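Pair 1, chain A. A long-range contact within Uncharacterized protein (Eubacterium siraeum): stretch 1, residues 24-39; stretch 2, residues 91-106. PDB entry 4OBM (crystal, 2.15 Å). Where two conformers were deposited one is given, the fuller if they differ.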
# COMPACT_ATOMS: atom_id res chain seq x y z
N PHE A 24 -2.43 12.39 1.68
CA PHE A 24 -1.11 12.03 1.17
C PHE A 24 -1.14 10.67 0.49
O PHE A 24 -2.01 9.83 0.77
CB PHE A 24 -0.04 12.06 2.27
CG PHE A 24 -0.15 11.00 3.34
CD1 PHE A 24 -0.87 11.23 4.51
CD2 PHE A 24 0.51 9.78 3.21
CE1 PHE A 24 -0.94 10.25 5.51
CE2 PHE A 24 0.43 8.81 4.20
CZ PHE A 24 -0.29 9.05 5.35
N SER A 25 -0.15 10.44 -0.37
CA SER A 25 0.08 9.16 -1.03
C SER A 25 1.53 8.75 -0.85
O SER A 25 2.41 9.60 -0.78
CB SER A 25 -0.30 9.20 -2.50
OG SER A 25 -1.70 9.08 -2.67
N VAL A 26 1.74 7.43 -0.71
CA VAL A 26 3.04 6.77 -0.55
C VAL A 26 3.07 5.55 -1.44
O VAL A 26 2.16 4.71 -1.38
CB VAL A 26 3.37 6.37 0.93
CG1 VAL A 26 4.73 5.64 1.03
CG2 VAL A 26 3.33 7.57 1.87
N LEU A 27 4.11 5.44 -2.26
CA LEU A 27 4.31 4.25 -3.07
C LEU A 27 5.09 3.26 -2.24
O LEU A 27 6.17 3.58 -1.77
CB LEU A 27 5.04 4.56 -4.39
CG LEU A 27 5.49 3.33 -5.20
CD1 LEU A 27 4.30 2.57 -5.76
CD2 LEU A 27 6.45 3.74 -6.30
N MSE A 28 4.53 2.06 -2.04
CA MSE A 28 5.21 1.03 -1.28
C MSE A 28 5.56 -0.10 -2.19
O MSE A 28 4.76 -0.48 -3.04
CB MSE A 28 4.36 0.58 -0.11
CG MSE A 28 4.24 1.68 0.95
SE MSE A 28 3.13 1.23 2.41
CE MSE A 28 1.59 0.29 1.55
N THR A 29 6.82 -0.57 -2.07
CA THR A 29 7.34 -1.63 -2.93
C THR A 29 8.07 -2.67 -2.08
O THR A 29 8.50 -2.37 -0.97
CB THR A 29 8.26 -1.05 -4.05
OG1 THR A 29 9.55 -0.74 -3.52
CG2 THR A 29 7.67 0.18 -4.74
N LEU A 30 8.20 -3.88 -2.60
CA LEU A 30 8.85 -4.95 -1.88
C LEU A 30 9.81 -5.69 -2.78
O LEU A 30 9.45 -6.09 -3.89
CB LEU A 30 7.80 -5.92 -1.28
CG LEU A 30 8.32 -7.23 -0.67
CD1 LEU A 30 9.16 -6.98 0.59
CD2 LEU A 30 7.20 -8.19 -0.42
N SER A 31 11.04 -5.88 -2.27
CA SER A 31 12.13 -6.60 -2.91
C SER A 31 12.52 -7.76 -2.01
O SER A 31 12.21 -7.73 -0.84
CB SER A 31 13.31 -5.66 -3.14
OG SER A 31 14.41 -6.33 -3.72
N ALA A 32 13.21 -8.78 -2.55
CA ALA A 32 13.64 -9.91 -1.72
C ALA A 32 14.72 -9.43 -0.74
O ALA A 32 14.74 -9.84 0.42
CB ALA A 32 14.16 -11.04 -2.61
N ASP A 33 15.58 -8.50 -1.21
CA ASP A 33 16.72 -7.92 -0.49
C ASP A 33 17.15 -6.60 -1.16
O ASP A 33 16.56 -6.23 -2.17
CB ASP A 33 17.88 -8.94 -0.46
CG ASP A 33 18.29 -9.49 -1.82
OD1 ASP A 33 18.41 -8.68 -2.77
OD2 ASP A 33 18.54 -10.70 -1.92
N ASN A 34 18.20 -5.93 -0.64
CA ASN A 34 18.69 -4.62 -1.13
C ASN A 34 19.38 -4.66 -2.54
O ASN A 34 19.66 -3.60 -3.12
CB ASN A 34 19.65 -4.01 -0.13
CG ASN A 34 19.02 -3.59 1.18
OD1 ASN A 34 19.52 -3.91 2.26
ND2 ASN A 34 17.95 -2.79 1.12
N ASP A 35 19.65 -5.84 -3.08
CA ASP A 35 20.29 -5.94 -4.38
C ASP A 35 19.29 -6.06 -5.52
O ASP A 35 19.56 -5.58 -6.62
CB ASP A 35 21.23 -7.15 -4.41
CG ASP A 35 22.33 -7.12 -3.35
OD1 ASP A 35 22.91 -6.02 -3.13
OD2 ASP A 35 22.66 -8.19 -2.81
N LYS A 36 18.13 -6.68 -5.26
CA LYS A 36 17.10 -6.97 -6.25
C LYS A 36 16.08 -5.86 -6.45
O LYS A 36 15.81 -5.06 -5.56
CB LYS A 36 16.36 -8.27 -5.90
CG LYS A 36 17.18 -9.51 -6.18
CD LYS A 36 16.88 -10.62 -5.21
CE LYS A 36 17.88 -11.75 -5.30
NZ LYS A 36 19.28 -11.34 -4.94
N THR A 37 15.51 -5.84 -7.66
CA THR A 37 14.46 -4.94 -8.10
C THR A 37 13.18 -5.33 -7.41
O THR A 37 12.89 -6.54 -7.36
CB THR A 37 14.29 -5.07 -9.63
OG1 THR A 37 15.56 -5.22 -10.25
CG2 THR A 37 13.49 -3.93 -10.24
N PRO A 38 12.36 -4.38 -6.91
CA PRO A 38 11.08 -4.77 -6.29
C PRO A 38 10.17 -5.58 -7.22
O PRO A 38 10.12 -5.34 -8.44
CB PRO A 38 10.44 -3.42 -5.93
CG PRO A 38 11.56 -2.49 -5.81
CD PRO A 38 12.55 -2.91 -6.86
N ASP A 39 9.46 -6.57 -6.63
CA ASP A 39 8.49 -7.43 -7.31
C ASP A 39 7.06 -7.00 -7.04
O ASP A 39 6.16 -7.39 -7.79
CB ASP A 39 8.65 -8.90 -6.87
CG ASP A 39 9.59 -9.70 -7.74
OD1 ASP A 39 9.36 -9.76 -8.98
OD2 ASP A 39 10.55 -10.29 -7.18
N GLY A 91 -4.14 11.30 -10.92
CA GLY A 91 -4.46 12.62 -10.39
C GLY A 91 -3.96 12.81 -8.97
O GLY A 91 -4.26 13.81 -8.32
N LEU A 92 -3.18 11.81 -8.48
CA LEU A 92 -2.57 11.82 -7.16
C LEU A 92 -1.28 12.59 -7.21
O LEU A 92 -0.71 12.78 -8.29
CB LEU A 92 -2.28 10.39 -6.66
CG LEU A 92 -3.47 9.47 -6.33
CD1 LEU A 92 -2.98 8.06 -6.06
CD2 LEU A 92 -4.26 9.98 -5.13
N SER A 93 -0.79 13.00 -6.03
CA SER A 93 0.48 13.71 -5.83
C SER A 93 1.41 12.79 -5.01
O SER A 93 1.56 12.98 -3.80
CB SER A 93 0.21 15.05 -5.14
OG SER A 93 1.41 15.72 -4.79
N ILE A 94 1.99 11.76 -5.67
CA ILE A 94 2.87 10.73 -5.04
C ILE A 94 4.33 11.11 -5.21
O ILE A 94 4.85 11.07 -6.32
CB ILE A 94 2.59 9.29 -5.60
CG1 ILE A 94 1.08 9.04 -5.84
CG2 ILE A 94 3.21 8.20 -4.70
CD1 ILE A 94 0.74 8.00 -6.89
N ASN A 95 5.00 11.46 -4.11
CA ASN A 95 6.42 11.85 -4.12
C ASN A 95 7.22 10.92 -3.20
O ASN A 95 8.41 10.70 -3.43
CB ASN A 95 6.60 13.31 -3.65
CG ASN A 95 5.63 14.33 -4.21
OD1 ASN A 95 4.97 15.07 -3.47
ND2 ASN A 95 5.54 14.43 -5.54
N LYS A 96 6.57 10.42 -2.13
CA LYS A 96 7.21 9.58 -1.13
C LYS A 96 7.00 8.11 -1.39
O LYS A 96 5.98 7.67 -1.95
CB LYS A 96 6.77 9.95 0.29
CG LYS A 96 7.12 11.38 0.73
CD LYS A 96 8.59 11.77 0.49
CE LYS A 96 8.84 13.20 0.90
NZ LYS A 96 10.29 13.51 0.96
N TYR A 97 8.02 7.34 -1.03
CA TYR A 97 7.99 5.90 -1.22
C TYR A 97 8.70 5.18 -0.10
O TYR A 97 9.54 5.78 0.58
CB TYR A 97 8.64 5.52 -2.57
CG TYR A 97 10.10 5.89 -2.69
CD1 TYR A 97 11.10 5.04 -2.19
CD2 TYR A 97 10.50 7.05 -3.34
CE1 TYR A 97 12.44 5.40 -2.25
CE2 TYR A 97 11.84 7.40 -3.44
CZ TYR A 97 12.81 6.56 -2.91
OH TYR A 97 14.13 6.92 -3.02
N ILE A 98 8.41 3.87 0.06
CA ILE A 98 9.12 2.97 0.97
C ILE A 98 9.45 1.69 0.20
O ILE A 98 8.54 1.01 -0.27
CB ILE A 98 8.37 2.62 2.31
CG1 ILE A 98 7.88 3.87 3.07
CG2 ILE A 98 9.26 1.71 3.21
CD1 ILE A 98 6.81 3.56 4.10
N ARG A 99 10.72 1.35 0.07
CA ARG A 99 11.06 0.06 -0.54
C ARG A 99 11.43 -0.87 0.58
O ARG A 99 12.45 -0.67 1.25
CB ARG A 99 12.18 0.14 -1.60
CG ARG A 99 12.61 -1.26 -2.08
CD ARG A 99 13.91 -1.24 -2.85
NE ARG A 99 13.76 -0.44 -4.05
CZ ARG A 99 14.62 -0.39 -5.05
NH1 ARG A 99 15.73 -1.13 -5.01
NH2 ARG A 99 14.39 0.38 -6.09
N PHE A 100 10.57 -1.87 0.81
CA PHE A 100 10.80 -2.88 1.82
C PHE A 100 11.63 -3.99 1.25
O PHE A 100 11.68 -4.14 0.03
CB PHE A 100 9.46 -3.47 2.31
CG PHE A 100 8.61 -2.54 3.14
CD1 PHE A 100 8.88 -2.35 4.50
CD2 PHE A 100 7.52 -1.88 2.58
CE1 PHE A 100 8.11 -1.48 5.26
CE2 PHE A 100 6.75 -1.01 3.35
CZ PHE A 100 7.04 -0.82 4.69
N THR A 101 12.25 -4.79 2.12
CA THR A 101 12.93 -6.03 1.73
C THR A 101 12.20 -7.16 2.46
O THR A 101 11.35 -6.87 3.32
CB THR A 101 14.41 -5.99 2.04
OG1 THR A 101 14.54 -5.96 3.46
CG2 THR A 101 15.15 -4.81 1.35
N LYS A 102 12.57 -8.43 2.20
CA LYS A 102 11.94 -9.52 2.95
C LYS A 102 12.13 -9.28 4.45
O LYS A 102 11.18 -9.39 5.23
CB LYS A 102 12.50 -10.90 2.53
CG LYS A 102 12.10 -12.04 3.45
CD LYS A 102 12.56 -13.35 2.93
CE LYS A 102 12.18 -14.47 3.89
NZ LYS A 102 12.46 -15.80 3.30
N SER A 103 13.35 -8.87 4.81
CA SER A 103 13.80 -8.60 6.17
C SER A 103 13.05 -7.42 6.84
O SER A 103 12.54 -7.58 7.95
CB SER A 103 15.30 -8.35 6.18
OG SER A 103 15.79 -8.15 7.49
N THR A 104 13.00 -6.24 6.18
CA THR A 104 12.39 -5.05 6.79
C THR A 104 10.85 -5.16 6.88
O THR A 104 10.29 -4.78 7.91
CB THR A 104 12.87 -3.73 6.15
OG1 THR A 104 12.39 -3.61 4.82
CG2 THR A 104 14.39 -3.59 6.18
N LEU A 105 10.18 -5.74 5.86
CA LEU A 105 8.72 -5.94 5.90
C LEU A 105 8.31 -6.94 7.02
O LEU A 105 7.31 -6.72 7.69
CB LEU A 105 8.17 -6.42 4.53
CG LEU A 105 6.63 -6.38 4.36
CD1 LEU A 105 5.99 -5.08 4.94
CD2 LEU A 105 6.22 -6.58 2.91
N THR A 106 9.08 -8.03 7.21
CA THR A 106 8.80 -9.04 8.23
C THR A 106 8.98 -8.41 9.62
O THR A 106 8.16 -8.64 10.52
CB THR A 106 9.70 -10.27 8.03
OG1 THR A 106 9.57 -10.73 6.67
CG2 THR A 106 9.39 -11.40 9.00
O HOH W 1 3.80 11.53 -1.70
O HOH W 2 0.84 13.00 -1.37
O HOH W 3 16.57 -3.30 -3.47

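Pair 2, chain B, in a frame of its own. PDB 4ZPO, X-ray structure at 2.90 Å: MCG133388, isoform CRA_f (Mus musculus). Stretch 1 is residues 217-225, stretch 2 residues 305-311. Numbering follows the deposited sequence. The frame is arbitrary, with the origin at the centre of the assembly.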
# COMPACT_ATOMS: atom_id res chain seq x y z
N VAL B 217 19.73 -13.42 38.59
CA VAL B 217 20.65 -13.56 39.71
C VAL B 217 21.54 -14.79 39.52
O VAL B 217 21.04 -15.89 39.26
CB VAL B 217 19.90 -13.68 41.06
CG1 VAL B 217 20.86 -14.06 42.17
CG2 VAL B 217 19.18 -12.38 41.38
N LEU B 218 22.85 -14.60 39.63
CA LEU B 218 23.79 -15.70 39.50
C LEU B 218 24.64 -15.86 40.75
O LEU B 218 25.22 -14.90 41.25
CB LEU B 218 24.70 -15.48 38.28
CG LEU B 218 24.35 -16.31 37.04
CD1 LEU B 218 25.17 -15.85 35.85
CD2 LEU B 218 24.59 -17.79 37.32
N ARG B 219 24.69 -17.08 41.27
CA ARG B 219 25.49 -17.38 42.45
C ARG B 219 26.59 -18.38 42.11
O ARG B 219 26.31 -19.52 41.74
CB ARG B 219 24.61 -17.93 43.57
CG ARG B 219 25.38 -18.29 44.83
CD ARG B 219 24.47 -18.92 45.88
NE ARG B 219 23.39 -18.02 46.28
CZ ARG B 219 22.47 -18.33 47.18
NH1 ARG B 219 22.48 -19.51 47.78
NH2 ARG B 219 21.52 -17.45 47.49
N VAL B 220 27.84 -17.95 42.24
CA VAL B 220 28.98 -18.82 42.01
C VAL B 220 29.92 -18.83 43.21
O VAL B 220 29.80 -17.99 44.10
CB VAL B 220 29.77 -18.40 40.75
CG1 VAL B 220 28.92 -18.57 39.50
CG2 VAL B 220 30.26 -16.97 40.89
N GLY B 221 30.85 -19.78 43.22
CA GLY B 221 31.81 -19.88 44.30
C GLY B 221 33.22 -20.12 43.79
O GLY B 221 33.42 -20.90 42.86
N LEU B 222 34.19 -19.45 44.39
CA LEU B 222 35.58 -19.64 44.02
C LEU B 222 36.41 -20.03 45.25
O LEU B 222 36.13 -19.57 46.36
CB LEU B 222 36.16 -18.38 43.36
CG LEU B 222 36.74 -17.25 44.23
CD1 LEU B 222 37.39 -16.20 43.36
CD2 LEU B 222 35.68 -16.62 45.12
N PRO B 223 37.41 -20.89 45.05
CA PRO B 223 38.30 -21.32 46.14
C PRO B 223 39.07 -20.16 46.76
O PRO B 223 39.19 -19.09 46.15
CB PRO B 223 39.25 -22.30 45.45
CG PRO B 223 38.50 -22.79 44.26
CD PRO B 223 37.69 -21.61 43.80
N GLU B 224 39.60 -20.37 47.96
CA GLU B 224 40.37 -19.35 48.65
C GLU B 224 41.68 -19.06 47.92
O GLU B 224 42.22 -17.96 48.00
CB GLU B 224 40.64 -19.78 50.10
CG GLU B 224 41.33 -18.72 50.95
CD GLU B 224 41.54 -19.18 52.38
OE1 GLU B 224 41.18 -20.33 52.70
OE2 GLU B 224 42.07 -18.39 53.19
N ASN B 225 42.18 -20.07 47.21
CA ASN B 225 43.46 -19.95 46.51
C ASN B 225 43.30 -19.73 45.01
O ASN B 225 44.11 -20.22 44.22
CB ASN B 225 44.31 -21.19 46.76
CG ASN B 225 43.62 -22.46 46.32
OD1 ASN B 225 42.40 -22.59 46.40
ND2 ASN B 225 44.41 -23.42 45.83
N CYS B 305 22.17 -7.62 36.18
CA CYS B 305 22.41 -8.95 36.72
C CYS B 305 23.25 -8.86 37.99
O CYS B 305 24.35 -8.32 37.98
CB CYS B 305 23.12 -9.84 35.70
SG CYS B 305 23.53 -11.49 36.30
N VAL B 306 22.71 -9.38 39.09
CA VAL B 306 23.44 -9.39 40.35
C VAL B 306 24.19 -10.71 40.51
O VAL B 306 23.58 -11.78 40.50
CB VAL B 306 22.51 -9.18 41.55
CG1 VAL B 306 23.27 -9.40 42.84
CG2 VAL B 306 21.91 -7.79 41.51
N ILE B 307 25.51 -10.63 40.64
CA ILE B 307 26.34 -11.82 40.79
C ILE B 307 26.81 -11.99 42.23
O ILE B 307 27.50 -11.14 42.78
CB ILE B 307 27.56 -11.77 39.86
CG1 ILE B 307 27.11 -11.65 38.41
CG2 ILE B 307 28.42 -13.01 40.06
CD1 ILE B 307 28.25 -11.66 37.42
N GLN B 308 26.43 -13.11 42.83
CA GLN B 308 26.83 -13.43 44.19
C GLN B 308 28.05 -14.35 44.19
O GLN B 308 27.98 -15.49 43.73
CB GLN B 308 25.68 -14.07 44.97
CG GLN B 308 24.50 -13.14 45.19
CD GLN B 308 23.34 -13.82 45.90
OE1 GLN B 308 23.20 -15.04 45.85
NE2 GLN B 308 22.51 -13.03 46.56
N VAL B 309 29.16 -13.84 44.71
CA VAL B 309 30.41 -14.60 44.74
C VAL B 309 30.72 -15.09 46.15
O VAL B 309 30.96 -14.30 47.05
CB VAL B 309 31.59 -13.76 44.22
CG1 VAL B 309 32.88 -14.55 44.30
CG2 VAL B 309 31.33 -13.28 42.81
N ASP B 310 30.72 -16.41 46.32
CA ASP B 310 31.01 -17.02 47.62
C ASP B 310 32.44 -17.55 47.67
O ASP B 310 32.93 -18.14 46.71
CB ASP B 310 30.02 -18.14 47.91
CG ASP B 310 30.40 -18.95 49.14
OD1 ASP B 310 30.07 -18.53 50.27
OD2 ASP B 310 31.03 -20.02 48.98
N VAL B 311 33.11 -17.33 48.80
CA VAL B 311 34.47 -17.82 48.98
C VAL B 311 34.66 -18.44 50.36
O VAL B 311 34.57 -19.66 50.52
CB VAL B 311 35.51 -16.69 48.79
CG1 VAL B 311 35.25 -15.57 49.77
CG2 VAL B 311 36.92 -17.24 48.95

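Both pairs are built on two neighbouring parallel strands, and 14 central residues superpose with an RMSD of 0.7 Å. The strand axes approach to 4.5 Å at 32° in pair 1 and to 4.6 Å at 19° in pair 2. Val26(A) to Ala32(A) fall on Val217(B) to Pro223(B), and Asn95(A) to Thr101(A) on Cys305(B) to Val311(B).

The hydrogen-bond ladder is the common rule. Alternate residues of the first strand bond through both N and O to residues that flank their register partner. In pair 1, Leu27(A) N donates to Lys96(A) O (2.9 Å) and Leu27(A) O accepts from Ile98(A) N (2.9 Å), so the residue straddles Tyr97(A). The matching Leu218(B) straddles Ile307(B), with Leu218(B) N to Val306(B) O at 3.0 Å and Gln308(B) N to Leu218(B) O at 2.7 Å. Thr29(A) and Val220(B) repeat the pattern two residues on, and the last shared rung is Ser31(A) N to Phe100(A) O (3.0 Å), matched by Leu222(B) N to Asp310(B) O (2.9 Å). None of these bonds requires a particular side chain, and the side chains on the two faces do differ between the pairs.

At Met28(A), Ile98(A), Leu30(A) and Phe100(A), on one face, pair 1 is apolar; Lys96(A) is on the same face, its end leading away. The selenium of the selenomethionine lies at the edge of the phenyl ring, Met28(A) SE to Phe100(A) CE2 being 4.4 Å, while Leu30(A) CD1 lies 3.9 Å from Phe100(A) CB and 3.8 Å from Leu105(A) CD2 on the following helix. Pair 2 puts polar side chains at three of these positions and glycine at the fourth. Arg219(B) replaces Met28(A) and Gln308(B) replaces Ile98(A), and Arg219(B) NE donates to Gln308(B) OE1 at 3.0 Å, at the edge of the guanidinium, near its plane; a weak bond from Arg219(B) NH2 to the same Gln308(B) OE1 spans 3.4 Å. Asp310(B) takes the place of Phe100(A), and Gly221(B) that of Leu30(A), so nothing matches the contact of Leu30(A) with Phe100(A).

On the other face the contrast runs the other way at one matched pair, Thr29(A) and Arg99(A). Thr29(A) OG1 is 3.4 Å from Arg99(A) CB, and Pro38(A) CG covers one face of the guanidinium, 3.5 Å from Arg99(A) NE. Water 3 links Arg99(A) NH1 to Lys36(A) O, at 2.8 Å from each, tying the loop back to the strand. Pair 2 has valines in both matched positions, Val220(B) CG2 and Val309(B) CG2 being 4.3 Å apart. Leu222(B), where pair 1 has Ser31(A), adds a tighter contact: its CD2 lies 3.6 Å from Val309(B) CG1 and 3.7 Å from Val311(B) CB.

For design, the lesson is that the ladder sets register and spacing, while the same ladder carries different fillings on each face: an apolar cluster or an arginine–glutamine bond on one, a covered arginine or packed aliphatic branches on the other.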